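Local coordinates for putative peptidyl-arginine deiminase (Chlorobium tepidum, PDB 1XKN), which probably acts as a deiminase on agmatine or protein-bound arginine, as a hydrolase of the guanidino-group-modifying enzyme superfamily, at residues Arg223-Asn226 with Val230-Ala233; Ala233-Pro238 with Cys303-Gln308; Pro299-Pro304 with Asp329-Leu334; Gln308-Leu313 with Arg320-Ile325. All blocks are in the same frame, centred on the assembly; numbering follows the deposited sequence.

Contact 1: Arg223-Asn226 with Val230-Ala233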
loop_
_atom_site.group_PDB
_atom_site.type_symbol
_atom_site.label_atom_id
_atom_site.label_comp_id
_atom_site.label_asym_id
_atom_site.label_seq_id
_atom_site.Cartn_x
_atom_site.Cartn_y
_atom_site.Cartn_z
ATOM N N ARG A 223 7.833 2.046 7.215
ATOM C CA ARG A 223 6.405 1.949 7.523
ATOM C C ARG A 223 6.096 2.142 9.008
ATOM O O ARG A 223 6.837 1.681 9.870
ATOM C CB ARG A 223 5.890 0.558 7.127
ATOM C CG ARG A 223 6.106 0.148 5.676
ATOM C CD ARG A 223 5.081 0.802 4.764
ATOM N NE ARG A 223 3.721 0.544 5.225
ATOM C CZ ARG A 223 3.094 -0.622 5.105
ATOM N NH1 ARG A 223 1.861 -0.762 5.567
ATOM N NH2 ARG A 223 3.693 -1.638 4.505
ATOM N N PHE A 224 4.995 2.824 9.309
ATOM C CA PHE A 224 4.592 2.977 10.702
ATOM C C PHE A 224 3.998 1.623 11.100
ATOM O O PHE A 224 3.305 1.001 10.298
ATOM C CB PHE A 224 3.510 4.054 10.852
ATOM C CG PHE A 224 4.051 5.434 11.074
ATOM C CD1 PHE A 224 4.701 5.755 12.265
ATOM C CD2 PHE A 224 3.929 6.408 10.089
ATOM C CE1 PHE A 224 5.228 7.026 12.470
ATOM C CE2 PHE A 224 4.450 7.677 10.283
ATOM C CZ PHE A 224 5.102 7.991 11.476
ATOM N N VAL A 225 4.287 1.156 12.314
ATOM C CA VAL A 225 3.732 -0.112 12.795
ATOM C C VAL A 225 2.804 0.186 13.969
ATOM O O VAL A 225 1.946 -0.621 14.322
ATOM C CB VAL A 225 4.824 -1.129 13.231
ATOM C CG1 VAL A 225 5.532 -1.685 12.001
ATOM C CG2 VAL A 225 5.814 -0.473 14.173
ATOM N N ASN A 226 3.010 1.347 14.580
ATOM C CA ASN A 226 2.167 1.840 15.663
ATOM C C ASN A 226 2.363 3.351 15.743
ATOM O O ASN A 226 3.170 3.921 15.003
ATOM C CB ASN A 226 2.448 1.145 17.013
ATOM C CG ASN A 226 3.835 1.409 17.554
ATOM O OD1 ASN A 226 4.230 2.551 17.765
ATOM N ND2 ASN A 226 4.582 0.334 17.801
ATOM N N VAL A 230 8.438 3.226 13.793
ATOM C CA VAL A 230 8.638 3.070 12.363
ATOM C C VAL A 230 9.601 1.926 12.098
ATOM O O VAL A 230 10.653 1.831 12.735
ATOM C CB VAL A 230 9.236 4.345 11.728
ATOM C CG1 VAL A 230 9.524 4.112 10.246
ATOM C CG2 VAL A 230 8.276 5.505 11.896
ATOM N N VAL A 231 9.228 1.041 11.182
ATOM C CA VAL A 231 10.112 -0.052 10.814
ATOM C C VAL A 231 10.764 0.398 9.517
ATOM O O VAL A 231 10.099 0.950 8.637
ATOM C CB VAL A 231 9.352 -1.393 10.586
ATOM C CG1 VAL A 231 8.856 -1.933 11.913
ATOM C CG2 VAL A 231 8.193 -1.204 9.615
ATOM N N ILE A 232 12.069 0.200 9.411
ATOM C CA ILE A 232 12.766 0.594 8.202
ATOM C C ILE A 232 13.756 -0.470 7.773
ATOM O O ILE A 232 14.479 -1.042 8.592
ATOM C CB ILE A 232 13.498 1.952 8.377
ATOM C CG1 ILE A 232 14.215 2.317 7.072
ATOM C CG2 ILE A 232 14.471 1.887 9.550
ATOM C CD1 ILE A 232 14.812 3.712 7.050
ATOM N N ALA A 233 13.762 -0.751 6.476
ATOM C CA ALA A 233 14.666 -1.741 5.920
ATOM C C ALA A 233 16.081 -1.203 5.989
ATOM O O ALA A 233 16.333 -0.038 5.669
ATOM C CB ALA A 233 14.294 -2.033 4.481
#
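The Phe224 ring takes one methyl of Val230 obliquely over its CD1-CE1 side, neither flat on a face nor at the edge, with CG2 of Val230 3.5 Å from CE1 of Phe224; Trp12, Asn163, Leu167 and Leu169 also touch this ring. The second flat group, the Arg223 guanidinium, is carried off from Val230-Ala233 by bends at chi2 (-78°) and chi3. There NE pairs with Asp161 and NH1 with Glu11, NH2 gives to the carbonyls of Ala287 and Phe289, and the group also makes a cation-pi contact with Phe289, so this buried charge is gripped at all three nitrogens. The backbones form the ladder of a beta hairpin. Arg223 and Val231 are an antiparallel hydrogen-bonded pair: Arg223 N reaches Val231 O at 2.9 Å, and Val231 N returns to Arg223 O at 2.8 Å, nearly straight at 167°. Phe224 and Val230 make the next, non-hydrogen-bonded pair. Where the chain turns a corner at Val225, its side chain crosses Val231 at about a right angle, and CG1 of Val225 lies a tight 3.3 Å from CG1 of Val231. In the three-stranded mixed sheet, 229-233 is the middle strand, antiparallel to 222-226 and parallel to 265-269. Helix 243-253 packs on the Val230 face through Leu253, while strand 167-171 meets Phe224 and Val230 through Leu169.

Contact 2: Ala233-Pro238 with Cys303-Gln308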
loop_
_atom_site.group_PDB
_atom_site.type_symbol
_atom_site.label_atom_id
_atom_site.label_comp_id
_atom_site.label_asym_id
_atom_site.label_seq_id
_atom_site.Cartn_x
_atom_site.Cartn_y
_atom_site.Cartn_z
ATOM N N ALA A 233 13.762 -0.751 6.476
ATOM C CA ALA A 233 14.666 -1.741 5.920
ATOM C C ALA A 233 16.081 -1.203 5.989
ATOM O O ALA A 233 16.333 -0.038 5.669
ATOM C CB ALA A 233 14.294 -2.033 4.481
ATOM N N VAL A 234 17.006 -2.050 6.419
ATOM C CA VAL A 234 18.397 -1.646 6.516
ATOM C C VAL A 234 19.282 -2.718 5.899
ATOM O O VAL A 234 19.195 -3.891 6.259
ATOM C CB VAL A 234 18.804 -1.399 7.989
ATOM C CG1 VAL A 234 18.181 -0.098 8.482
ATOM C CG2 VAL A 234 18.350 -2.551 8.854
ATOM N N GLU A 235 20.108 -2.313 4.941
ATOM C CA GLU A 235 21.017 -3.235 4.274
ATOM C C GLU A 235 22.329 -3.251 5.044
ATOM O O GLU A 235 22.845 -2.198 5.423
ATOM C CB GLU A 235 21.254 -2.782 2.831
ATOM C CG GLU A 235 22.279 -3.604 2.056
ATOM C CD GLU A 235 21.945 -5.081 2.030
ATOM O OE1 GLU A 235 20.799 -5.429 1.677
ATOM O OE2 GLU A 235 22.832 -5.899 2.353
ATOM N N GLU A 236 22.871 -4.439 5.290
ATOM C CA GLU A 236 24.121 -4.530 6.037
ATOM C C GLU A 236 25.347 -4.768 5.164
ATOM O O GLU A 236 26.472 -4.741 5.656
ATOM C CB GLU A 236 24.018 -5.619 7.108
ATOM C CG GLU A 236 23.645 -6.994 6.586
ATOM C CD GLU A 236 23.429 -7.994 7.706
ATOM O OE1 GLU A 236 22.550 -7.750 8.561
ATOM O OE2 GLU A 236 24.134 -9.024 7.734
ATOM N N ASP A 237 25.135 -4.999 3.872
ATOM C CA ASP A 237 26.253 -5.216 2.960
ATOM C C ASP A 237 26.706 -3.859 2.424
ATOM O O ASP A 237 26.012 -3.243 1.615
ATOM C CB ASP A 237 25.829 -6.107 1.789
ATOM C CG ASP A 237 26.993 -6.491 0.897
ATOM O OD1 ASP A 237 28.020 -5.774 0.901
ATOM O OD2 ASP A 237 26.884 -7.510 0.179
ATOM N N PRO A 238 27.878 -3.377 2.868
ATOM C CA PRO A 238 28.407 -2.083 2.422
ATOM C C PRO A 238 28.560 -1.949 0.907
ATOM O O PRO A 238 28.575 -0.838 0.377
ATOM C CB PRO A 238 29.758 -1.998 3.134
ATOM C CG PRO A 238 29.550 -2.809 4.369
ATOM C CD PRO A 238 28.778 -4.001 3.852
ATOM N N CYS A 303 14.847 -16.792 0.477
ATOM C CA CYS A 303 16.176 -16.625 1.053
ATOM C C CYS A 303 16.073 -16.695 2.572
ATOM O O CYS A 303 14.984 -16.579 3.133
ATOM C CB CYS A 303 16.803 -15.300 0.611
ATOM S SG CYS A 303 16.086 -13.822 1.364
ATOM N N PRO A 304 17.207 -16.886 3.262
ATOM C CA PRO A 304 17.198 -16.976 4.724
ATOM C C PRO A 304 16.750 -15.728 5.472
ATOM O O PRO A 304 16.483 -15.783 6.673
ATOM C CB PRO A 304 18.635 -17.378 5.054
ATOM C CG PRO A 304 19.421 -16.773 3.941
ATOM C CD PRO A 304 18.569 -17.068 2.733
ATOM N N ARG A 305 16.662 -14.600 4.777
ATOM C CA ARG A 305 16.224 -13.382 5.441
ATOM C C ARG A 305 14.703 -13.315 5.558
ATOM O O ARG A 305 14.179 -12.488 6.305
ATOM C CB ARG A 305 16.753 -12.152 4.702
ATOM C CG ARG A 305 18.270 -12.094 4.649
ATOM C CD ARG A 305 18.752 -10.799 4.038
ATOM N NE ARG A 305 20.208 -10.761 3.937
ATOM C CZ ARG A 305 20.889 -9.730 3.454
ATOM N NH1 ARG A 305 20.245 -8.652 3.028
ATOM N NH2 ARG A 305 22.213 -9.777 3.395
ATOM N N ASP A 306 13.993 -14.186 4.837
ATOM C CA ASP A 306 12.526 -14.186 4.890
ATOM C C ASP A 306 12.014 -14.404 6.312
ATOM O O ASP A 306 11.193 -13.633 6.809
ATOM C CB ASP A 306 11.915 -15.288 4.004
ATOM C CG ASP A 306 12.229 -15.122 2.524
ATOM O OD1 ASP A 306 12.502 -13.991 2.067
ATOM O OD2 ASP A 306 12.174 -16.147 1.809
ATOM N N GLN A 307 12.492 -15.461 6.961
ATOM C CA GLN A 307 12.048 -15.768 8.315
ATOM C C GLN A 307 12.430 -14.669 9.300
ATOM O O GLN A 307 11.709 -14.416 10.263
ATOM C CB GLN A 307 12.624 -17.109 8.778
ATOM C CG GLN A 307 11.935 -17.680 10.009
ATOM C CD GLN A 307 10.442 -17.872 9.796
ATOM O OE1 GLN A 307 10.021 -18.536 8.845
ATOM N NE2 GLN A 307 9.636 -17.300 10.684
ATOM N N GLN A 308 13.562 -14.013 9.059
ATOM C CA GLN A 308 14.013 -12.934 9.931
ATOM C C GLN A 308 13.043 -11.761 9.872
ATOM O O GLN A 308 12.691 -11.187 10.906
ATOM C CB GLN A 308 15.422 -12.482 9.533
ATOM C CG GLN A 308 16.495 -13.513 9.857
ATOM C CD GLN A 308 17.905 -13.029 9.573
ATOM O OE1 GLN A 308 18.881 -13.655 9.992
ATOM N NE2 GLN A 308 18.022 -11.917 8.860
HETATM O O HOH W 1 23.615 -8.469 0.783
#
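The backbones stay well apart here, with CA of Glu235 11.3 Å from CA of Arg305, so the loop and the helix start are joined through long side chains and a water. The helix opens with a capping box formed by Cys303 and Asp306, and Arg305 extends from this first turn with its chain straight from CG to NE. Its guanidinium meets Glu235 edge-on: OE1 of Glu235 lies in the guanidinium plane, 3.5 Å from NH1 of Arg305, a salt bridge without a hydrogen bond. The two flat groups are turned 29° from each other. NH1 has a stronger partner in the carbonyl of Met271, which may be why the carboxylate stands off. Glu235 bends at chi2 (56°), and its other oxygen, OE2, accepts from Asp237 N at 2.9 Å on the anti side, fixing the carboxylate to its own loop. A water lies 3.1 Å from Glu235 OE2 and accepts a weak bond from Arg305 NH2. The contact thus ties the loop between strand 229-233 and helix 243-253 to the start of helix 305-316. At that start, Cys303 N gives a 3.1 Å bond to Asp306 OD2, reached from above the carboxylate plane, 54° out of it.

Contact 3: Pro299-Pro304 with Asp329-Leu334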
loop_
_atom_site.group_PDB
_atom_site.type_symbol
_atom_site.label_atom_id
_atom_site.label_comp_id
_atom_site.label_asym_id
_atom_site.label_seq_id
_atom_site.Cartn_x
_atom_site.Cartn_y
_atom_site.Cartn_z
ATOM N N PRO A 299 5.840 -10.130 1.905
ATOM C CA PRO A 299 6.364 -10.744 0.685
ATOM C C PRO A 299 7.686 -11.443 1.004
ATOM O O PRO A 299 8.506 -10.908 1.752
ATOM C CB PRO A 299 6.546 -9.549 -0.250
ATOM C CG PRO A 299 6.891 -8.434 0.694
ATOM C CD PRO A 299 5.931 -8.659 1.846
ATOM N N THR A 300 7.884 -12.645 0.469
ATOM C CA THR A 300 9.129 -13.366 0.706
ATOM C C THR A 300 9.833 -13.635 -0.614
ATOM O O THR A 300 9.195 -13.709 -1.671
ATOM C CB THR A 300 8.913 -14.688 1.478
ATOM O OG1 THR A 300 7.983 -15.521 0.779
ATOM C CG2 THR A 300 8.392 -14.397 2.882
ATOM N N TYR A 301 11.154 -13.776 -0.550
ATOM C CA TYR A 301 11.955 -13.966 -1.750
ATOM C C TYR A 301 12.941 -15.123 -1.735
ATOM O O TYR A 301 14.097 -14.974 -2.134
ATOM C CB TYR A 301 12.672 -12.652 -2.053
ATOM C CG TYR A 301 11.682 -11.555 -2.353
ATOM C CD1 TYR A 301 11.069 -11.484 -3.597
ATOM C CD2 TYR A 301 11.285 -10.651 -1.367
ATOM C CE1 TYR A 301 10.084 -10.552 -3.862
ATOM C CE2 TYR A 301 10.291 -9.703 -1.619
ATOM C CZ TYR A 301 9.694 -9.666 -2.874
ATOM O OH TYR A 301 8.697 -8.768 -3.148
ATOM N N ARG A 302 12.466 -16.275 -1.278
ATOM C CA ARG A 302 13.263 -17.494 -1.233
ATOM C C ARG A 302 14.694 -17.326 -0.727
ATOM O O ARG A 302 15.650 -17.679 -1.419
ATOM C CB ARG A 302 13.283 -18.139 -2.626
ATOM C CG ARG A 302 11.891 -18.412 -3.177
ATOM C CD ARG A 302 11.909 -18.920 -4.613
ATOM N NE ARG A 302 10.551 -18.978 -5.154
ATOM C CZ ARG A 302 10.251 -19.236 -6.423
ATOM N NH1 ARG A 302 11.213 -19.470 -7.307
ATOM N NH2 ARG A 302 8.982 -19.249 -6.812
ATOM N N CYS A 303 14.847 -16.792 0.477
ATOM C CA CYS A 303 16.176 -16.625 1.053
ATOM C C CYS A 303 16.073 -16.695 2.572
ATOM O O CYS A 303 14.984 -16.579 3.133
ATOM C CB CYS A 303 16.803 -15.300 0.611
ATOM S SG CYS A 303 16.086 -13.822 1.364
ATOM N N PRO A 304 17.207 -16.886 3.262
ATOM C CA PRO A 304 17.198 -16.976 4.724
ATOM C C PRO A 304 16.750 -15.728 5.472
ATOM O O PRO A 304 16.483 -15.783 6.673
ATOM C CB PRO A 304 18.635 -17.378 5.054
ATOM C CG PRO A 304 19.421 -16.773 3.941
ATOM C CD PRO A 304 18.569 -17.068 2.733
ATOM N N ASP A 329 7.868 -14.103 -8.193
ATOM C CA ASP A 329 7.363 -13.800 -9.524
ATOM C C ASP A 329 6.566 -12.505 -9.541
ATOM O O ASP A 329 6.616 -11.753 -10.514
ATOM C CB ASP A 329 6.496 -14.941 -10.054
ATOM C CG ASP A 329 7.291 -16.205 -10.309
ATOM O OD1 ASP A 329 8.290 -16.140 -11.056
ATOM O OD2 ASP A 329 6.908 -17.259 -9.766
ATOM N N LEU A 330 5.827 -12.238 -8.472
ATOM C CA LEU A 330 5.036 -11.017 -8.422
ATOM C C LEU A 330 5.914 -9.779 -8.567
ATOM O O LEU A 330 5.563 -8.843 -9.286
ATOM C CB LEU A 330 4.254 -10.936 -7.109
ATOM C CG LEU A 330 3.371 -9.694 -6.946
ATOM C CD1 LEU A 330 2.311 -9.670 -8.040
ATOM C CD2 LEU A 330 2.715 -9.704 -5.567
ATOM N N ILE A 331 7.064 -9.789 -7.895
ATOM C CA ILE A 331 7.985 -8.654 -7.907
ATOM C C ILE A 331 8.502 -8.233 -9.289
ATOM O O ILE A 331 9.049 -7.139 -9.444
ATOM C CB ILE A 331 9.178 -8.912 -6.938
ATOM C CG1 ILE A 331 9.881 -7.593 -6.608
ATOM C CG2 ILE A 331 10.160 -9.892 -7.548
ATOM C CD1 ILE A 331 8.970 -6.555 -5.966
ATOM N N TRP A 332 8.330 -9.094 -10.288
ATOM C CA TRP A 332 8.753 -8.769 -11.649
ATOM C C TRP A 332 7.857 -7.626 -12.131
ATOM O O TRP A 332 8.186 -6.920 -13.084
ATOM C CB TRP A 332 8.607 -10.001 -12.555
ATOM C CG TRP A 332 8.950 -9.794 -14.015
ATOM C CD1 TRP A 332 8.253 -10.274 -15.088
ATOM C CD2 TRP A 332 10.077 -9.083 -14.556
ATOM N NE1 TRP A 332 8.871 -9.907 -16.263
ATOM C CE2 TRP A 332 9.991 -9.176 -15.967
ATOM C CE3 TRP A 332 11.146 -8.380 -13.991
ATOM C CZ2 TRP A 332 10.934 -8.591 -16.817
ATOM C CZ3 TRP A 332 12.089 -7.796 -14.838
ATOM C CH2 TRP A 332 11.974 -7.907 -16.238
ATOM N N GLY A 333 6.725 -7.449 -11.451
ATOM C CA GLY A 333 5.799 -6.377 -11.784
ATOM C C GLY A 333 6.266 -5.070 -11.160
ATOM O O GLY A 333 5.673 -4.011 -11.386
ATOM N N LEU A 334 7.328 -5.167 -10.360
ATOM C CA LEU A 334 7.960 -4.036 -9.682
ATOM C C LEU A 334 7.208 -3.530 -8.449
ATOM O O LEU A 334 7.383 -2.387 -8.017
ATOM C CB LEU A 334 8.203 -2.893 -10.678
ATOM C CG LEU A 334 8.868 -3.327 -11.992
ATOM C CD1 LEU A 334 9.046 -2.113 -12.892
ATOM C CD2 LEU A 334 10.219 -3.984 -11.717
HETATM O O HOH W 2 8.040 -19.599 -9.457
#
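Tyr301 meets Ile331 with the edge of its ring: CE1 of Tyr301 is 3.6 Å from CB of Ile331, near the ring plane, and the hydroxyl oxygen OH lies equally far, 3.6 Å, from CD1 of Ile331. The two side chains cross at about a right angle, and the isoleucine sits against the CE1 and hydroxyl corner of the ring. Arg302, next along, leans to Asp329 with an extended chain, but NH2 of Arg302 and OD2 of Asp329 remain 4.1 Å apart with their planes nearly perpendicular (86°). A water closes this gap, accepting from Arg302 NH2 at 2.8 Å in the guanidinium plane and donating to Asp329 OD2 at 2.6 Å. Farther out, Asp306 OD1 takes the Tyr301 N-H, and the Ile331 backbone is held in the 3-10 segment 330-333 by the bond from Leu334 N to Ile331 O, 2.8 Å. Leu330 packs on Val39 and Phe40 of helix 36-50. The contact therefore has a buried apolar half and an outer half in which opposite charges are joined through water. Because Arg302 NH2 has its salt bridge with Asp326, its attraction to Asp329 is probably secondary, carried largely through the water.

Contact 4: Gln308-Leu313 with Arg320-Ile325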
loop_
_atom_site.group_PDB
_atom_site.type_symbol
_atom_site.label_atom_id
_atom_site.label_comp_id
_atom_site.label_asym_id
_atom_site.label_seq_id
_atom_site.Cartn_x
_atom_site.Cartn_y
_atom_site.Cartn_z
ATOM N N GLN A 308 13.562 -14.013 9.059
ATOM C CA GLN A 308 14.013 -12.934 9.931
ATOM C C GLN A 308 13.043 -11.761 9.872
ATOM O O GLN A 308 12.691 -11.187 10.906
ATOM C CB GLN A 308 15.422 -12.482 9.533
ATOM C CG GLN A 308 16.495 -13.513 9.857
ATOM C CD GLN A 308 17.905 -13.029 9.573
ATOM O OE1 GLN A 308 18.881 -13.655 9.992
ATOM N NE2 GLN A 308 18.022 -11.917 8.860
ATOM N N ALA A 309 12.608 -11.412 8.665
ATOM C CA ALA A 309 11.664 -10.310 8.492
ATOM C C ALA A 309 10.323 -10.663 9.126
ATOM O O ALA A 309 9.696 -9.836 9.786
ATOM C CB ALA A 309 11.482 -10.001 7.010
ATOM N N ILE A 310 9.884 -11.900 8.926
ATOM C CA ILE A 310 8.619 -12.347 9.496
ATOM C C ILE A 310 8.647 -12.287 11.027
ATOM O O ILE A 310 7.698 -11.804 11.646
ATOM C CB ILE A 310 8.284 -13.782 9.031
ATOM C CG1 ILE A 310 7.940 -13.755 7.539
ATOM C CG2 ILE A 310 7.117 -14.346 9.841
ATOM C CD1 ILE A 310 7.739 -15.118 6.927
ATOM N N ASP A 311 9.729 -12.765 11.636
ATOM C CA ASP A 311 9.832 -12.748 13.091
ATOM C C ASP A 311 9.805 -11.329 13.646
ATOM O O ASP A 311 9.170 -11.068 14.668
ATOM C CB ASP A 311 11.105 -13.465 13.555
ATOM C CG ASP A 311 11.050 -14.967 13.326
ATOM O OD1 ASP A 311 9.981 -15.466 12.918
ATOM O OD2 ASP A 311 12.075 -15.651 13.558
ATOM N N ILE A 312 10.500 -10.414 12.980
ATOM C CA ILE A 312 10.525 -9.027 13.425
ATOM C C ILE A 312 9.126 -8.425 13.330
ATOM O O ILE A 312 8.665 -7.768 14.261
ATOM C CB ILE A 312 11.519 -8.197 12.588
ATOM C CG1 ILE A 312 12.946 -8.658 12.907
ATOM C CG2 ILE A 312 11.359 -6.709 12.888
ATOM C CD1 ILE A 312 14.012 -8.052 12.032
ATOM N N LEU A 313 8.440 -8.663 12.218
ATOM C CA LEU A 313 7.093 -8.132 12.063
ATOM C C LEU A 313 6.120 -8.804 13.035
ATOM O O LEU A 313 5.146 -8.190 13.472
ATOM C CB LEU A 313 6.625 -8.282 10.611
ATOM C CG LEU A 313 7.349 -7.301 9.673
ATOM C CD1 LEU A 313 7.056 -7.626 8.214
ATOM C CD2 LEU A 313 6.908 -5.880 10.005
ATOM N N ARG A 320 -1.519 -10.493 15.828
ATOM C CA ARG A 320 -1.857 -10.984 14.495
ATOM C C ARG A 320 -0.958 -12.144 14.078
ATOM O O ARG A 320 0.073 -12.397 14.702
ATOM C CB ARG A 320 -1.707 -9.858 13.469
ATOM C CG ARG A 320 -2.666 -8.683 13.630
ATOM C CD ARG A 320 -2.326 -7.615 12.601
ATOM N NE ARG A 320 -3.376 -6.621 12.394
ATOM C CZ ARG A 320 -3.547 -5.532 13.138
ATOM N NH1 ARG A 320 -4.528 -4.691 12.853
ATOM N NH2 ARG A 320 -2.740 -5.282 14.163
ATOM N N GLU A 321 -1.351 -12.863 13.031
ATOM C CA GLU A 321 -0.517 -13.954 12.538
ATOM C C GLU A 321 0.251 -13.443 11.325
ATOM O O GLU A 321 -0.354 -13.078 10.315
ATOM C CB GLU A 321 -1.355 -15.165 12.121
ATOM C CG GLU A 321 -0.483 -16.354 11.720
ATOM C CD GLU A 321 -1.231 -17.422 10.951
ATOM O OE1 GLU A 321 -0.603 -18.449 10.612
ATOM O OE2 GLU A 321 -2.437 -17.236 10.680
ATOM N N VAL A 322 1.575 -13.413 11.419
ATOM C CA VAL A 322 2.397 -12.943 10.307
ATOM C C VAL A 322 2.654 -14.093 9.337
ATOM O O VAL A 322 3.300 -15.081 9.687
ATOM C CB VAL A 322 3.741 -12.363 10.803
ATOM C CG1 VAL A 322 4.574 -11.890 9.614
ATOM C CG2 VAL A 322 3.483 -11.205 11.756
ATOM N N VAL A 323 2.141 -13.949 8.118
ATOM C CA VAL A 323 2.264 -14.979 7.086
ATOM C C VAL A 323 3.024 -14.505 5.855
ATOM O O VAL A 323 2.777 -13.413 5.345
ATOM C CB VAL A 323 0.864 -15.451 6.628
ATOM C CG1 VAL A 323 0.987 -16.469 5.508
ATOM C CG2 VAL A 323 0.109 -16.037 7.803
ATOM N N GLY A 324 3.940 -15.338 5.376
ATOM C CA GLY A 324 4.699 -14.985 4.197
ATOM C C GLY A 324 4.024 -15.466 2.926
ATOM O O GLY A 324 3.320 -16.477 2.923
ATOM N N ILE A 325 4.216 -14.717 1.849
ATOM C CA ILE A 325 3.670 -15.071 0.544
ATOM C C ILE A 325 4.823 -14.879 -0.432
ATOM O O ILE A 325 5.373 -13.783 -0.539
ATOM C CB ILE A 325 2.484 -14.155 0.148
ATOM C CG1 ILE A 325 1.299 -14.417 1.086
ATOM C CG2 ILE A 325 2.084 -14.411 -1.307
ATOM C CD1 ILE A 325 0.062 -13.579 0.795
#
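Ile310 and Val322 lie alongside each other, running in opposite senses and touching through their branch methyls: CG2 of Ile310 is 3.5 Å from CG1 of Val322. Both methyls owe their places to the first torsion. In Val322, chi1 of 180° sets CG1 anti to the backbone N, where it meets CG2 of Ile310 and lies 3.7 Å from the carbonyl oxygen O of Ile310. In Ile310, chi1 of -70° places CG1 opposite the carbonyl carbon and leaves CG2 to face the valine; chi2 of 174° then stretches the chain, so that CD1 runs on along the strand to within 4.1 Å of Gly324 CA. With no side chain on Gly324, this methyl lies directly against backbone. The second Val322 methyl, CG2, rests 3.8 Å from the carbonyl carbon C of Leu313. Leu313 adds a looser touch, its CB being 4.3 Å from Val322 CG1. No hydrogen bond joins the two segments. Helix 308-313 runs nearly antiparallel to strand 321-325, their axes 8.4 Å apart, as expected for the helix that runs back between the two parallel strands of a beta-alpha-beta crossover, 295-300 and 321-326. Val323 points away from the helix and packs on Gln46 of helix 36-50, while Ile312 reaches Val267 and Leu269 of strand 265-269 in another sheet.

Contacts 2, 3 and 4 all draw on one beta-alpha-beta unit: contact 3 reaches from the end of strand 295-300 to the loop 329-334, contact 2 from the start of helix 305-316 to the loop 233-238, and contact 4 closes that helix onto strand 321-326. Contacts 2 and 3, centres about 13 Å apart, meet where Asp306 OD1 lies 3.0 Å from Tyr301 N; contacts 3 and 4 meet in the sheet, with Thr300 N 2.9 Å from Ile325 O. Contact 1, in a different sheet, runs into contact 2 through Ala233 and lies about 14 Å from contact 4, centre to centre. The sodium ion is bound by Asn117, Trp118 and Asn134, residues belonging to none of the four contacts.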